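Local coordinates for protein probable amidase (Thermus thermophilus, PDB 2DC0) that is probably an amidase of the amidase family, built around a large mixed beta sheet flanked by helices, at residues A89-V101 and Y188-S200. Sequence-based numbering, arbitrary orientation.
Sequences APLPPLPEEARAV and YGRVSLEGALPLS
Arg99 N donates a nearly straight hydrogen bond to Glu194 O (2.9 Å, 169°), tying the first turn of helix 99-106 to a type II beta turn, Leu193 to Ala196, in the long loop between strands 182-185 and 206-210 of the amidase fold. It illustrates how an amide in a helix's first turn can bind an acceptor from another part of the chain. One residue on, Ala100 N gives its hydrogen to a water that in turn donates to Glu194 O and Ser192 O, so the Glu194 carbonyl is gripped twice. Beside this junction the Pro95 ring lies against the turn, CG 3.4 Å from Gly195 CA, with no side chain in between. Along the proline-rich arm, Leu94 CD1 reaches Leu197 CB, while Pro92 CD meets Leu197 CD1 at 3.8 Å, the two side chains crossing at about a right angle. Further out, a backbone hydrogen bond to Leu75 anchors Leu197, and Ile296 of helix 281-296 packs on Pro92. The turn itself is braced by an ST turn: with OG anti to its own N (chi1 176°), Ser192 touches Arg99 CB through OG, which also accepts Glu194 N at 3.0 Å.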
ATOM      1  N   ALA A  89      -6.424  31.779   9.119  1.00 26.21           N
ATOM      2  CA  ALA A  89      -5.549  31.327  10.190  1.00 25.75           C
ATOM      3  C   ALA A  89      -4.091  31.313   9.755  1.00 26.59           C
ATOM      4  O   ALA A  89      -3.782  31.258   8.564  1.00 28.15           O
ATOM      5  CB  ALA A  89      -5.963  29.930  10.639  1.00 25.22           C
ATOM      6  N   PRO A  90      -3.168  31.375  10.720  1.00 26.59           N
ATOM      7  CA  PRO A  90      -1.750  31.353  10.361  1.00 26.53           C
ATOM      8  C   PRO A  90      -1.389  29.973   9.808  1.00 26.16           C
ATOM      9  O   PRO A  90      -1.988  28.966  10.195  1.00 25.63           O
ATOM     10  CB  PRO A  90      -1.053  31.656  11.688  1.00 26.56           C
ATOM     11  CG  PRO A  90      -1.997  31.071  12.701  1.00 28.64           C
ATOM     12  CD  PRO A  90      -3.343  31.524  12.175  1.00 26.81           C
ATOM     13  N   LEU A  91      -0.424  29.925   8.898  1.00 24.83           N
ATOM     14  CA  LEU A  91      -0.010  28.657   8.308  1.00 26.03           C
ATOM     15  C   LEU A  91       1.393  28.261   8.761  1.00 26.63           C
ATOM     16  O   LEU A  91       2.190  29.112   9.165  1.00 26.08           O
ATOM     17  CB  LEU A  91      -0.035  28.762   6.777  1.00 25.06           C
ATOM     18  CG  LEU A  91      -1.388  29.110   6.141  1.00 26.10           C
ATOM     19  CD1 LEU A  91      -1.223  29.280   4.641  1.00 26.34           C
ATOM     20  CD2 LEU A  91      -2.399  28.013   6.455  1.00 25.32           C
ATOM     21  N   PRO A  92       1.710  26.958   8.709  1.00 26.17           N
ATOM     22  CA  PRO A  92       3.043  26.503   9.117  1.00 26.95           C
ATOM     23  C   PRO A  92       4.045  27.125   8.154  1.00 27.17           C
ATOM     24  O   PRO A  92       3.662  27.614   7.096  1.00 25.60           O
ATOM     25  CB  PRO A  92       2.963  24.986   8.950  1.00 26.77           C
ATOM     26  CG  PRO A  92       1.511  24.694   9.154  1.00 27.58           C
ATOM     27  CD  PRO A  92       0.840  25.814   8.394  1.00 25.96           C
ATOM     28  N   PRO A  93       5.339  27.103   8.501  1.00 28.23           N
ATOM     29  CA  PRO A  93       6.372  27.678   7.635  1.00 28.74           C
ATOM     30  C   PRO A  93       6.486  26.957   6.291  1.00 28.22           C
ATOM     31  O   PRO A  93       6.508  25.727   6.227  1.00 27.20           O
ATOM     32  CB  PRO A  93       7.639  27.541   8.479  1.00 30.07           C
ATOM     33  CG  PRO A  93       7.372  26.298   9.266  1.00 31.65           C
ATOM     34  CD  PRO A  93       5.941  26.480   9.693  1.00 29.41           C
ATOM     35  N   LEU A  94       6.548  27.734   5.218  1.00 27.27           N
ATOM     36  CA  LEU A  94       6.666  27.178   3.879  1.00 27.03           C
ATOM     37  C   LEU A  94       7.746  27.912   3.105  1.00 25.53           C
ATOM     38  O   LEU A  94       8.031  29.074   3.376  1.00 25.32           O
ATOM     39  CB  LEU A  94       5.338  27.314   3.133  1.00 26.65           C
ATOM     40  CG  LEU A  94       4.169  26.489   3.673  1.00 28.40           C
ATOM     41  CD1 LEU A  94       2.869  26.979   3.057  1.00 28.06           C
ATOM     42  CD2 LEU A  94       4.396  25.014   3.362  1.00 27.91           C
ATOM     43  N   PRO A  95       8.367  27.237   2.132  1.00 25.63           N
ATOM     44  CA  PRO A  95       9.414  27.875   1.335  1.00 25.58           C
ATOM     45  C   PRO A  95       8.801  28.866   0.345  1.00 25.83           C
ATOM     46  O   PRO A  95       7.575  28.947   0.210  1.00 24.49           O
ATOM     47  CB  PRO A  95      10.089  26.691   0.647  1.00 25.39           C
ATOM     48  CG  PRO A  95       8.942  25.742   0.453  1.00 25.28           C
ATOM     49  CD  PRO A  95       8.244  25.809   1.788  1.00 24.48           C
ATOM     50  N   GLU A  96       9.654  29.615  -0.345  1.00 25.58           N
ATOM     51  CA  GLU A  96       9.196  30.613  -1.311  1.00 26.75           C
ATOM     52  C   GLU A  96       8.517  29.991  -2.533  1.00 26.26           C
ATOM     53  O   GLU A  96       7.645  30.604  -3.148  1.00 25.93           O
ATOM     54  CB  GLU A  96      10.380  31.473  -1.770  1.00 29.50           C
ATOM     55  CG  GLU A  96      10.014  32.534  -2.803  1.00 33.38           C
ATOM     56  CD  GLU A  96      11.224  33.316  -3.297  1.00 34.66           C
ATOM     57  OE1 GLU A  96      12.255  32.683  -3.604  1.00 37.05           O
ATOM     58  OE2 GLU A  96      11.134  34.557  -3.394  1.00 35.21           O
ATOM     59  N   GLU A  97       8.923  28.774  -2.878  1.00 25.12           N
ATOM     60  CA  GLU A  97       8.366  28.091  -4.033  1.00 24.33           C
ATOM     61  C   GLU A  97       8.294  26.586  -3.819  1.00 24.72           C
ATOM     62  O   GLU A  97       9.242  25.974  -3.318  1.00 24.51           O
ATOM     63  CB  GLU A  97       9.220  28.386  -5.262  1.00 24.82           C
ATOM     64  CG  GLU A  97       8.802  27.637  -6.503  1.00 25.18           C
ATOM     65  CD  GLU A  97       9.692  27.955  -7.683  1.00 28.08           C
ATOM     66  OE1 GLU A  97      10.928  27.791  -7.556  1.00 27.80           O
ATOM     67  OE2 GLU A  97       9.161  28.370  -8.737  1.00 25.86           O
ATOM     68  N   ALA A  98       7.166  25.994  -4.200  1.00 21.83           N
ATOM     69  CA  ALA A  98       6.972  24.557  -4.061  1.00 20.93           C
ATOM     70  C   ALA A  98       7.762  23.848  -5.149  1.00 20.82           C
ATOM     71  O   ALA A  98       7.983  24.397  -6.232  1.00 21.91           O
ATOM     72  CB  ALA A  98       5.489  24.211  -4.179  1.00 19.24           C
ATOM     73  N   ARG A  99       8.191  22.625  -4.864  1.00 21.11           N
ATOM     74  CA  ARG A  99       8.964  21.860  -5.834  1.00 21.60           C
ATOM     75  C   ARG A  99       8.209  21.653  -7.139  1.00 20.61           C
ATOM     76  O   ARG A  99       8.786  21.775  -8.222  1.00 22.58           O
ATOM     77  CB  ARG A  99       9.345  20.496  -5.261  1.00 21.52           C
ATOM     78  CG  ARG A  99      10.272  19.708  -6.167  1.00 26.58           C
ATOM     79  CD  ARG A  99      11.661  20.327  -6.179  1.00 31.64           C
ATOM     80  NE  ARG A  99      12.576  19.632  -7.084  1.00 35.44           N
ATOM     81  CZ  ARG A  99      12.605  19.801  -8.403  1.00 35.97           C
ATOM     82  NH1 ARG A  99      11.770  20.647  -8.988  1.00 36.17           N
ATOM     83  NH2 ARG A  99      13.474  19.125  -9.142  1.00 37.01           N
ATOM     84  N   ALA A 100       6.923  21.332  -7.044  1.00 19.13           N
ATOM     85  CA  ALA A 100       6.122  21.102  -8.244  1.00 18.80           C
ATOM     86  C   ALA A 100       6.011  22.360  -9.099  1.00 17.83           C
ATOM     87  O   ALA A 100       5.947  22.281 -10.326  1.00 18.17           O
ATOM     88  CB  ALA A 100       4.732  20.596  -7.860  1.00 17.35           C
ATOM     89  N   VAL A 101       5.969  23.517  -8.444  1.00 18.66           N
ATOM     90  CA  VAL A 101       5.881  24.802  -9.137  1.00 19.45           C
ATOM     91  C   VAL A 101       7.198  25.066  -9.870  1.00 20.55           C
ATOM     92  O   VAL A 101       7.209  25.548 -11.004  1.00 19.99           O
ATOM     93  CB  VAL A 101       5.583  25.944  -8.126  1.00 20.35           C
ATOM     94  CG1 VAL A 101       5.751  27.311  -8.787  1.00 20.21           C
ATOM     95  CG2 VAL A 101       4.150  25.799  -7.604  1.00 21.07           C
ATOM     96  N   TYR A 188       0.622   7.847  -5.967  1.00 16.64           N
ATOM     97  CA  TYR A 188       1.132   8.595  -4.825  1.00 17.75           C
ATOM     98  C   TYR A 188       2.627   8.885  -4.973  1.00 18.55           C
ATOM     99  O   TYR A 188       3.395   8.017  -5.392  1.00 17.91           O
ATOM    100  CB  TYR A 188       0.902   7.801  -3.534  1.00 17.65           C
ATOM    101  CG  TYR A 188       1.462   8.462  -2.297  1.00 19.56           C
ATOM    102  CD1 TYR A 188       0.757   9.471  -1.639  1.00 18.18           C
ATOM    103  CD2 TYR A 188       2.704   8.077  -1.779  1.00 19.47           C
ATOM    104  CE1 TYR A 188       1.271  10.077  -0.495  1.00 18.11           C
ATOM    105  CE2 TYR A 188       3.225   8.681  -0.636  1.00 18.30           C
ATOM    106  CZ  TYR A 188       2.506   9.676  -0.001  1.00 19.05           C
ATOM    107  OH  TYR A 188       3.028  10.273   1.131  1.00 18.92           O
ATOM    108  N   GLY A 189       3.022  10.115  -4.654  1.00 19.07           N
ATOM    109  CA  GLY A 189       4.420  10.497  -4.702  1.00 19.40           C
ATOM    110  C   GLY A 189       5.092  10.748  -6.039  1.00 22.95           C
ATOM    111  O   GLY A 189       6.211  11.259  -6.066  1.00 22.14           O
ATOM    112  N   ARG A 190       4.442  10.406  -7.146  1.00 22.09           N
ATOM    113  CA  ARG A 190       5.068  10.626  -8.445  1.00 23.92           C
ATOM    114  C   ARG A 190       5.391  12.112  -8.649  1.00 23.27           C
ATOM    115  O   ARG A 190       6.452  12.456  -9.170  1.00 22.50           O
ATOM    116  CB  ARG A 190       4.171  10.114  -9.570  1.00 24.71           C
ATOM    117  CG  ARG A 190       4.854  10.127 -10.924  1.00 29.68           C
ATOM    118  CD  ARG A 190       3.958   9.543 -11.995  1.00 31.52           C
ATOM    119  NE  ARG A 190       3.748   8.104 -11.831  1.00 34.36           N
ATOM    120  CZ  ARG A 190       4.663   7.174 -12.091  1.00 34.42           C
ATOM    121  NH1 ARG A 190       5.866   7.523 -12.530  1.00 32.68           N
ATOM    122  NH2 ARG A 190       4.369   5.891 -11.931  1.00 33.44           N
ATOM    123  N   VAL A 191       4.477  12.986  -8.242  1.00 21.66           N
ATOM    124  CA  VAL A 191       4.697  14.426  -8.355  1.00 20.90           C
ATOM    125  C   VAL A 191       5.005  14.919  -6.944  1.00 21.95           C
ATOM    126  O   VAL A 191       4.228  14.696  -6.015  1.00 20.97           O
ATOM    127  CB  VAL A 191       3.451  15.159  -8.907  1.00 21.13           C
ATOM    128  CG1 VAL A 191       3.700  16.663  -8.939  1.00 19.47           C
ATOM    129  CG2 VAL A 191       3.139  14.659 -10.313  1.00 18.24           C
ATOM    130  N   SER A 192       6.148  15.576  -6.783  1.00 20.39           N
ATOM    131  CA  SER A 192       6.563  16.057  -5.473  1.00 21.17           C
ATOM    132  C   SER A 192       5.640  17.072  -4.826  1.00 20.57           C
ATOM    133  O   SER A 192       5.166  18.008  -5.470  1.00 22.55           O
ATOM    134  CB  SER A 192       7.968  16.657  -5.542  1.00 20.84           C
ATOM    135  OG  SER A 192       8.324  17.212  -4.292  1.00 20.58           O
ATOM    136  N   LEU A 193       5.394  16.875  -3.536  1.00 20.55           N
ATOM    137  CA  LEU A 193       4.567  17.783  -2.763  1.00 20.00           C
ATOM    138  C   LEU A 193       5.453  18.577  -1.806  1.00 20.88           C
ATOM    139  O   LEU A 193       4.972  19.183  -0.846  1.00 21.36           O
ATOM    140  CB  LEU A 193       3.501  17.004  -1.987  1.00 18.21           C
ATOM    141  CG  LEU A 193       2.234  16.711  -2.799  1.00 19.04           C
ATOM    142  CD1 LEU A 193       1.355  15.711  -2.067  1.00 18.93           C
ATOM    143  CD2 LEU A 193       1.480  18.017  -3.042  1.00 18.65           C
ATOM    144  N   GLU A 194       6.757  18.562  -2.072  1.00 21.70           N
ATOM    145  CA  GLU A 194       7.723  19.291  -1.249  1.00 22.61           C
ATOM    146  C   GLU A 194       7.472  20.800  -1.358  1.00 20.59           C
ATOM    147  O   GLU A 194       7.282  21.330  -2.455  1.00 19.97           O
ATOM    148  CB  GLU A 194       9.152  18.971  -1.714  1.00 25.70           C
ATOM    149  CG  GLU A 194      10.252  19.680  -0.934  1.00 31.36           C
ATOM    150  CD  GLU A 194      11.629  19.486  -1.561  1.00 35.67           C
ATOM    151  OE1 GLU A 194      11.986  18.335  -1.892  1.00 37.81           O
ATOM    152  OE2 GLU A 194      12.362  20.483  -1.716  1.00 39.43           O
ATOM    153  N   GLY A 195       7.455  21.483  -0.216  1.00 20.54           N
ATOM    154  CA  GLY A 195       7.244  22.919  -0.204  1.00 19.14           C
ATOM    155  C   GLY A 195       5.790  23.348  -0.258  1.00 20.41           C
ATOM    156  O   GLY A 195       5.487  24.536  -0.184  1.00 19.74           O
ATOM    157  N   ALA A 196       4.887  22.383  -0.389  1.00 20.22           N
ATOM    158  CA  ALA A 196       3.462  22.673  -0.444  1.00 21.03           C
ATOM    159  C   ALA A 196       2.818  22.421   0.913  1.00 21.38           C
ATOM    160  O   ALA A 196       3.277  21.572   1.684  1.00 21.18           O
ATOM    161  CB  ALA A 196       2.792  21.803  -1.499  1.00 20.56           C
ATOM    162  N   LEU A 197       1.754  23.158   1.206  1.00 19.89           N
ATOM    163  CA  LEU A 197       1.051  22.983   2.467  1.00 20.31           C
ATOM    164  C   LEU A 197       0.405  21.604   2.458  1.00 20.68           C
ATOM    165  O   LEU A 197      -0.401  21.297   1.589  1.00 20.95           O
ATOM    166  CB  LEU A 197      -0.040  24.038   2.633  1.00 19.63           C
ATOM    167  CG  LEU A 197      -0.925  23.825   3.859  1.00 17.87           C
ATOM    168  CD1 LEU A 197      -0.118  24.089   5.134  1.00 19.08           C
ATOM    169  CD2 LEU A 197      -2.119  24.756   3.794  1.00 18.50           C
ATOM    170  N   PRO A 198       0.758  20.751   3.422  1.00 21.03           N
ATOM    171  CA  PRO A 198       0.151  19.418   3.440  1.00 19.28           C
ATOM    172  C   PRO A 198      -1.200  19.356   4.162  1.00 20.00           C
ATOM    173  O   PRO A 198      -1.561  20.257   4.924  1.00 17.21           O
ATOM    174  CB  PRO A 198       1.217  18.569   4.130  1.00 22.27           C
ATOM    175  CG  PRO A 198       1.833  19.534   5.110  1.00 21.93           C
ATOM    176  CD  PRO A 198       1.921  20.833   4.327  1.00 21.00           C
ATOM    177  N   LEU A 199      -1.967  18.307   3.879  1.00 18.06           N
ATOM    178  CA  LEU A 199      -3.238  18.091   4.557  1.00 19.63           C
ATOM    179  C   LEU A 199      -2.984  16.767   5.269  1.00 19.60           C
ATOM    180  O   LEU A 199      -2.918  16.702   6.493  1.00 19.84           O
ATOM    181  CB  LEU A 199      -4.389  17.944   3.562  1.00 18.39           C
ATOM    182  CG  LEU A 199      -5.762  17.640   4.181  1.00 18.35           C
ATOM    183  CD1 LEU A 199      -6.183  18.751   5.136  1.00 18.16           C
ATOM    184  CD2 LEU A 199      -6.791  17.485   3.063  1.00 19.82           C
ATOM    185  N   SER A 200      -2.825  15.719   4.472  1.00 18.66           N
ATOM    186  CA  SER A 200      -2.521  14.386   4.966  1.00 19.07           C
ATOM    187  C   SER A 200      -1.292  13.954   4.172  1.00 21.01           C
ATOM    188  O   SER A 200      -1.407  13.568   3.014  1.00 19.54           O
ATOM    189  CB  SER A 200      -3.679  13.432   4.684  1.00 20.36           C
ATOM    190  OG  SER A 200      -3.299  12.092   4.955  1.00 22.82           O
TER
HETATM  191  O   HOH W   1       5.564  20.635  -4.634  1.00 20.62           O